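PDB 5WUT: ULam111, which probably hydrolyses the beta-1,3-glucosidic bonds of laminarin, as a laminarinase of glycoside hydrolase family 16. Local coordinates for residues 11-19 with 49-57. Residues are numbered along the deposited sequence; the frame is centred on the assembly and turned at random.
Sequences EHFNGKELD and HKMENGKLV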
loop_
_atom_site.group_PDB
_atom_site.type_symbol
_atom_site.label_atom_id
_atom_site.label_comp_id
_atom_site.label_asym_id
_atom_site.label_seq_id
_atom_site.Cartn_x
_atom_site.Cartn_y
_atom_site.Cartn_z
ATOM N N GLU A 11 21.909 9.091 -3.648
ATOM C CA GLU A 11 22.353 9.898 -2.524
ATOM C C GLU A 11 22.189 9.067 -1.251
ATOM O O GLU A 11 21.057 8.799 -0.814
ATOM C CB GLU A 11 21.545 11.193 -2.426
ATOM C CG GLU A 11 21.800 11.973 -1.159
ATOM C CD GLU A 11 23.253 12.423 -1.025
ATOM O OE1 GLU A 11 24.041 11.692 -0.384
ATOM O OE2 GLU A 11 23.590 13.506 -1.559
ATOM N N HIS A 12 23.311 8.646 -0.668
ATOM C CA HIS A 12 23.323 7.810 0.536
ATOM C C HIS A 12 23.280 8.634 1.824
ATOM O O HIS A 12 23.089 8.085 2.904
ATOM C CB HIS A 12 24.581 6.926 0.592
ATOM C CG HIS A 12 24.747 5.981 -0.562
ATOM N ND1 HIS A 12 25.258 6.365 -1.785
ATOM C CD2 HIS A 12 24.534 4.646 -0.650
ATOM C CE1 HIS A 12 25.319 5.315 -2.587
ATOM N NE2 HIS A 12 24.888 4.258 -1.921
ATOM N N PHE A 13 23.531 9.936 1.692
ATOM C CA PHE A 13 23.672 10.849 2.837
ATOM C C PHE A 13 24.674 10.320 3.870
ATOM O O PHE A 13 24.462 10.432 5.085
ATOM C CB PHE A 13 22.305 11.122 3.493
ATOM C CG PHE A 13 21.381 11.951 2.638
ATOM C CD1 PHE A 13 21.756 13.216 2.198
ATOM C CD2 PHE A 13 20.134 11.452 2.256
ATOM C CE1 PHE A 13 20.912 13.984 1.405
ATOM C CE2 PHE A 13 19.278 12.213 1.467
ATOM C CZ PHE A 13 19.665 13.475 1.033
ATOM N N ASN A 14 25.778 9.766 3.376
ATOM C CA ASN A 14 26.784 9.157 4.244
ATOM C C ASN A 14 27.958 10.079 4.548
ATOM O O ASN A 14 28.820 9.735 5.354
ATOM C CB ASN A 14 27.321 7.865 3.617
ATOM C CG ASN A 14 26.447 6.663 3.907
ATOM O OD1 ASN A 14 25.729 6.622 4.908
ATOM N ND2 ASN A 14 26.505 5.665 3.019
ATOM N N GLY A 15 28.006 11.238 3.901
ATOM C CA GLY A 15 29.095 12.174 4.124
ATOM C C GLY A 15 29.052 12.852 5.490
ATOM O O GLY A 15 28.083 12.692 6.234
ATOM N N LYS A 16 30.090 13.618 5.831
ATOM C CA LYS A 16 30.031 14.412 7.055
ATOM C C LYS A 16 29.206 15.667 6.843
ATOM O O LYS A 16 28.722 16.263 7.797
ATOM C CB LYS A 16 31.417 14.834 7.552
ATOM C CG LYS A 16 32.449 13.747 7.735
ATOM C CD LYS A 16 33.406 14.196 8.842
ATOM C CE LYS A 16 34.731 13.467 8.798
ATOM N NZ LYS A 16 35.077 13.002 7.434
ATOM N N GLU A 17 29.060 16.078 5.590
ATOM C CA GLU A 17 28.239 17.234 5.283
ATOM C C GLU A 17 27.488 16.992 3.987
ATOM O O GLU A 17 27.822 16.087 3.218
ATOM C CB GLU A 17 29.069 18.522 5.195
ATOM C CG GLU A 17 30.150 18.553 4.136
ATOM C CD GLU A 17 31.031 19.798 4.251
ATOM O OE1 GLU A 17 31.357 20.205 5.389
ATOM O OE2 GLU A 17 31.378 20.383 3.200
ATOM N N LEU A 18 26.462 17.796 3.757
ATOM C CA LEU A 18 25.716 17.740 2.509
ATOM C C LEU A 18 26.644 18.058 1.349
ATOM O O LEU A 18 27.412 19.010 1.413
ATOM C CB LEU A 18 24.556 18.737 2.548
ATOM C CG LEU A 18 23.484 18.620 1.468
ATOM C CD1 LEU A 18 22.686 17.352 1.694
ATOM C CD2 LEU A 18 22.563 19.833 1.538
ATOM N N ASP A 19 26.580 17.262 0.288
ATOM C CA ASP A 19 27.441 17.495 -0.870
ATOM C C ASP A 19 26.888 18.625 -1.739
ATOM O O ASP A 19 25.927 18.428 -2.475
ATOM C CB ASP A 19 27.585 16.211 -1.699
ATOM C CG ASP A 19 28.620 16.338 -2.822
ATOM O OD1 ASP A 19 29.098 17.454 -3.120
ATOM O OD2 ASP A 19 28.967 15.289 -3.405
ATOM N N HIS A 49 20.071 21.466 9.662
ATOM C CA HIS A 49 20.219 20.061 9.288
ATOM C C HIS A 49 21.539 19.493 9.786
ATOM O O HIS A 49 22.481 20.234 10.085
ATOM C CB HIS A 49 20.167 19.908 7.782
ATOM C CG HIS A 49 21.407 20.411 7.133
ATOM N ND1 HIS A 49 21.667 21.754 6.990
ATOM C CD2 HIS A 49 22.492 19.755 6.658
ATOM C CE1 HIS A 49 22.856 21.910 6.433
ATOM N NE2 HIS A 49 23.374 20.714 6.216
ATOM N N LYS A 50 21.606 18.172 9.852
ATOM C CA LYS A 50 22.847 17.478 10.178
ATOM C C LYS A 50 22.894 16.132 9.466
ATOM O O LYS A 50 21.859 15.583 9.079
ATOM C CB LYS A 50 22.976 17.265 11.683
ATOM C CG LYS A 50 21.975 16.275 12.229
ATOM C CD LYS A 50 22.049 16.154 13.744
ATOM C CE LYS A 50 20.674 15.842 14.324
ATOM N NZ LYS A 50 20.756 15.313 15.710
ATOM N N MET A 51 24.104 15.626 9.266
ATOM C CA MET A 51 24.299 14.276 8.753
ATOM C C MET A 51 24.617 13.377 9.932
ATOM O O MET A 51 25.628 13.561 10.606
ATOM C CB MET A 51 25.418 14.227 7.712
ATOM C CG MET A 51 25.404 15.412 6.766
ATOM S SD MET A 51 23.987 15.370 5.654
ATOM C CE MET A 51 24.081 13.689 5.095
ATOM N N GLU A 52 23.728 12.433 10.204
ATOM C CA GLU A 52 23.820 11.601 11.398
ATOM C C GLU A 52 23.428 10.155 11.122
ATOM O O GLU A 52 22.311 9.897 10.694
ATOM C CB GLU A 52 22.934 12.178 12.500
ATOM C CG GLU A 52 22.981 11.427 13.812
ATOM C CD GLU A 52 22.045 12.030 14.834
ATOM O OE1 GLU A 52 20.813 11.900 14.663
ATOM O OE2 GLU A 52 22.538 12.647 15.801
ATOM N N ASN A 53 24.349 9.226 11.360
ATOM C CA ASN A 53 24.047 7.798 11.277
ATOM C C ASN A 53 23.544 7.402 9.885
ATOM O O ASN A 53 22.642 6.569 9.753
ATOM C CB ASN A 53 23.017 7.418 12.349
ATOM C CG ASN A 53 22.894 5.915 12.547
ATOM O OD1 ASN A 53 23.873 5.179 12.425
ATOM N ND2 ASN A 53 21.682 5.454 12.852
ATOM N N GLY A 54 24.120 8.023 8.857
ATOM C CA GLY A 54 23.766 7.735 7.477
ATOM C C GLY A 54 22.447 8.340 7.029
ATOM O O GLY A 54 21.896 7.954 6.002
ATOM N N LYS A 55 21.925 9.284 7.804
ATOM C CA LYS A 55 20.695 9.985 7.444
ATOM C C LYS A 55 20.937 11.481 7.326
ATOM O O LYS A 55 21.718 12.053 8.096
ATOM C CB LYS A 55 19.591 9.751 8.488
ATOM C CG LYS A 55 18.749 8.472 8.352
ATOM C CD LYS A 55 19.589 7.229 8.394
ATOM C CE LYS A 55 18.751 5.991 8.607
ATOM N NZ LYS A 55 19.529 5.030 9.410
ATOM N N LEU A 56 20.246 12.113 6.382
ATOM C CA LEU A 56 20.030 13.553 6.448
ATOM C C LEU A 56 18.931 13.807 7.475
ATOM O O LEU A 56 17.830 13.279 7.353
ATOM C CB LEU A 56 19.641 14.132 5.079
ATOM C CG LEU A 56 19.097 15.571 5.104
ATOM C CD1 LEU A 56 20.194 16.571 5.506
ATOM C CD2 LEU A 56 18.516 15.937 3.756
ATOM N N VAL A 57 19.232 14.590 8.510
ATOM C CA VAL A 57 18.223 14.924 9.506
ATOM C C VAL A 57 17.941 16.417 9.479
ATOM O O VAL A 57 18.809 17.236 9.772
ATOM C CB VAL A 57 18.640 14.500 10.935
ATOM C CG1 VAL A 57 17.528 14.851 11.939
ATOM C CG2 VAL A 57 18.955 13.006 10.979
HETATM O O HOH W 1 26.458 17.257 10.069
HETATM O O HOH W 2 26.023 20.023 5.509
#
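Met-51 folds its side chain into the curve of the loop 11-19, and its methyl CE ends 3.5 Å from Phe-13 CB. The chain bends at chi2 (-69°) and again at chi3 (-48°), which tucks CE back against Phe-13 while CG, nearer the start of the side chain, passes 3.7 Å from Glu-17 CA. Closer to the backbone, Met-51 CB rests 3.4 Å from the carbonyl oxygen Gly-15 O. The Phe-13 ring lies flat between two aliphatic groups: Leu-56 CB sits 3.6 Å from the ring centroid in a CH-pi contact, and Glu-11 CG covers the opposite face. Glu-11 also takes the Phe-13 backbone N-H on OE1, at 2.8 Å from N. In the beta-jelly roll of this enzyme, Met-51 and Leu-56 flank the type I' turn from Glu-52 to Lys-55, which closes a hairpin with a two-residue loop, and the loop leaving strand 7-11 runs across that hairpin. Ile-228 of strand 224-234 also touches Phe-13. Were Phe-13 an alanine, the space between Glu-11 CG and Leu-56 would probably be left as a gap and the Met-51 methyl would be freer to turn. No direct hydrogen bond joins the two segments; at the far end a water bridges them instead, accepting from Leu-18 N and lying in the plane of the His-49 ring, 2.8 Å from His-49 NE2.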